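Local atomic coordinates of NDP-N-acetyl-D-galactosaminuronic acid dehydrogenase (Methanosarcina mazei Go1, PDB entry 3G79), a protein that probably oxidises UDP-N-acetylmannosamine to UDP-N-acetylmannosaminouronate with two molecules of NAD+, as a member of the UDP-glucose/GDP-mannose dehydrogenase family. Residues I446-R450 with N451-P455. Residues are numbered along the deposited sequence; the frame is centred on the assembly and turned at random.
Sequences IIDGR and NVIEP
An Asx turn closes the C-terminal end of strand 445-448, where D448 meets the backbone of R450, V452 and I453 in the UDP-binding domain. The turn is defined by the fairly straight bond from R450 N to D448 OD1, 3.1 Å long. The other carboxylate oxygen serves the residues further on: I453 N gives OD2 of D448 a nearly straight bond of 3.1 Å (174°), whereas the approach of V452 N to the same OD2, though shorter at 2.9 Å, is bent and counts as weak. Neither R450 N nor I453 N lies in the carboxylate plane; I453 N stands 55° out of it. With CG anti to the backbone N, chi1 (-168°) places the carboxylate facing the backbone N-H groups of the chain that follows, and bonds at both oxygens limit its rotation. D448 is buried, so these N-H groups supply polar partners for a carboxylate shut off from solvent, and they would be expected to favour its charged form.

The chain reverses through N451, whose positive phi gives it a left-handed backbone conformation. Beyond the turn, I453 packs back against the strand, meeting I446 tip to tip through the two CD1 methyls at 4.0 Å; V420 of the neighbouring strand 417-420 lies against I453 and V452, and Y465 of strand 464-467 also touches I453. The loop thus joins strand 445-448, next to the edge strand 464-467 of the parallel sheet, to helix 455-459, at whose N-cap E454 bonds E457 N through OE1. The end of the R450 side chain leads away, its NE bonded to L421 O and its NH2 to G288 O, while beside its backbone CG1 of V452 rests 3.4 Å from R450 O.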
ATOM      1  N   ILE A 446      15.293 -13.433  25.134  1.00 30.50           N
ATOM      2  CA  ILE A 446      14.243 -13.739  24.147  1.00 29.60           C
ATOM      3  C   ILE A 446      14.165 -12.621  23.104  1.00 28.66           C
ATOM      4  O   ILE A 446      14.058 -11.468  23.463  1.00 28.02           O
ATOM      5  CB  ILE A 446      12.826 -14.020  24.817  1.00 29.42           C
ATOM      6  CG1 ILE A 446      11.757 -14.370  23.784  1.00 28.64           C
ATOM      7  CG2 ILE A 446      12.299 -12.838  25.586  1.00 29.36           C
ATOM      8  CD1 ILE A 446      11.413 -15.800  23.749  1.00 28.63           C
ATOM      9  N   ILE A 447      14.215 -12.987  21.821  1.00 29.02           N
ATOM     10  CA  ILE A 447      14.083 -12.058  20.655  1.00 28.03           C
ATOM     11  C   ILE A 447      12.886 -12.482  19.770  1.00 27.61           C
ATOM     12  O   ILE A 447      12.855 -13.613  19.260  1.00 29.03           O
ATOM     13  CB  ILE A 447      15.376 -12.071  19.776  1.00 27.53           C
ATOM     14  CG1 ILE A 447      16.523 -11.269  20.402  1.00 14.59           C
ATOM     15  CG2 ILE A 447      15.144 -11.312  18.514  1.00 13.10           C
ATOM     16  CD1 ILE A 447      17.140 -11.808  21.578  1.00 28.20           C
ATOM     17  N   ASP A 448      11.916 -11.588  19.606  1.00 26.69           N
ATOM     18  CA  ASP A 448      10.625 -11.863  18.925  1.00 27.18           C
ATOM     19  C   ASP A 448      10.507 -11.252  17.541  1.00 27.40           C
ATOM     20  O   ASP A 448      10.495 -10.032  17.389  1.00 27.80           O
ATOM     21  CB  ASP A 448       9.443 -11.320  19.757  1.00 27.79           C
ATOM     22  CG  ASP A 448       8.068 -11.830  19.263  1.00 44.36           C
ATOM     23  OD1 ASP A 448       8.027 -12.812  18.500  1.00 27.54           O
ATOM     24  OD2 ASP A 448       7.021 -11.268  19.656  1.00 27.25           O
ATOM     25  N   GLY A 449      10.381 -12.099  16.530  1.00 28.28           N
ATOM     26  CA  GLY A 449      10.284 -11.643  15.148  1.00 28.01           C
ATOM     27  C   GLY A 449       8.854 -11.575  14.647  1.00 27.97           C
ATOM     28  O   GLY A 449       8.573 -11.015  13.564  1.00 27.72           O
ATOM     29  N   ARG A 450       7.950 -12.117  15.447  1.00 28.40           N
ATOM     30  CA  ARG A 450       6.576 -12.309  15.034  1.00 29.33           C
ATOM     31  C   ARG A 450       5.493 -11.770  15.990  1.00 29.85           C
ATOM     32  O   ARG A 450       4.346 -12.124  15.857  1.00 30.57           O
ATOM     33  CB  ARG A 450       6.351 -13.789  14.680  1.00 29.54           C
ATOM     34  CG  ARG A 450       7.282 -14.283  13.581  1.00 27.18           C
ATOM     35  CD  ARG A 450       7.084 -13.519  12.248  1.00 30.35           C
ATOM     36  NE  ARG A 450       7.979 -14.017  11.200  1.00 26.90           N
ATOM     37  CZ  ARG A 450       7.937 -13.655   9.905  1.00 33.13           C
ATOM     38  NH1 ARG A 450       7.021 -12.775   9.464  1.00 26.59           N
ATOM     39  NH2 ARG A 450       8.805 -14.199   9.033  1.00 26.30           N
ATOM     40  N   ASN A 451       5.830 -10.887  16.919  1.00 30.42           N
ATOM     41  CA  ASN A 451       4.803 -10.275  17.769  1.00 31.75           C
ATOM     42  C   ASN A 451       3.922 -11.308  18.491  1.00 34.03           C
ATOM     43  O   ASN A 451       2.733 -11.103  18.599  1.00 34.96           O
ATOM     44  CB  ASN A 451       3.898  -9.317  16.968  1.00 31.46           C
ATOM     45  CG  ASN A 451       3.040  -8.410  17.872  1.00 35.21           C
ATOM     46  OD1 ASN A 451       3.491  -7.931  18.900  1.00 32.49           O
ATOM     47  ND2 ASN A 451       1.796  -8.189  17.487  1.00 32.66           N
ATOM     48  N   VAL A 452       4.493 -12.411  18.981  1.00 34.56           N
ATOM     49  CA  VAL A 452       3.736 -13.355  19.804  1.00 34.09           C
ATOM     50  C   VAL A 452       4.056 -13.327  21.304  1.00 33.93           C
ATOM     51  O   VAL A 452       3.306 -13.864  22.101  1.00 33.46           O
ATOM     52  CB  VAL A 452       3.877 -14.797  19.295  1.00 34.37           C
ATOM     53  CG1 VAL A 452       3.678 -14.852  17.788  1.00 38.88           C
ATOM     54  CG2 VAL A 452       5.207 -15.384  19.685  1.00 38.99           C
ATOM     55  N   ILE A 453       5.165 -12.701  21.684  1.00 35.06           N
ATOM     56  CA  ILE A 453       5.618 -12.680  23.079  1.00 35.37           C
ATOM     57  C   ILE A 453       5.206 -11.369  23.737  1.00 36.43           C
ATOM     58  O   ILE A 453       5.492 -10.270  23.236  1.00 37.05           O
ATOM     59  CB  ILE A 453       7.161 -12.964  23.188  1.00 35.29           C
ATOM     60  CG1 ILE A 453       7.404 -14.439  23.441  1.00 28.14           C
ATOM     61  CG2 ILE A 453       7.800 -12.330  24.371  1.00 27.81           C
ATOM     62  CD1 ILE A 453       7.746 -15.165  22.252  1.00 36.32           C
ATOM     63  N   GLU A 454       4.523 -11.490  24.863  1.00 36.62           N
ATOM     64  CA  GLU A 454       4.132 -10.327  25.634  1.00 36.87           C
ATOM     65  C   GLU A 454       5.345  -9.913  26.464  1.00 36.03           C
ATOM     66  O   GLU A 454       5.774 -10.657  27.344  1.00 35.86           O
ATOM     67  CB  GLU A 454       2.914 -10.641  26.518  1.00 37.28           C
ATOM     68  CG  GLU A 454       2.083  -9.411  26.912  1.00 57.58           C
ATOM     69  CD  GLU A 454       2.727  -8.576  28.009  1.00 38.29           C
ATOM     70  OE1 GLU A 454       2.887  -9.101  29.132  1.00 57.86           O
ATOM     71  OE2 GLU A 454       3.063  -7.393  27.754  1.00 57.94           O
ATOM     72  N   PRO A 455       5.895  -8.720  26.183  1.00 35.17           N
ATOM     73  CA  PRO A 455       7.133  -8.224  26.802  1.00 34.00           C
ATOM     74  C   PRO A 455       7.117  -8.214  28.329  1.00 33.58           C
ATOM     75  O   PRO A 455       8.078  -8.682  28.945  1.00 33.87           O
ATOM     76  CB  PRO A 455       7.264  -6.782  26.280  1.00 34.12           C
ATOM     77  CG  PRO A 455       6.356  -6.691  25.099  1.00 48.61           C
ATOM     78  CD  PRO A 455       5.268  -7.724  25.291  1.00 34.98           C
TER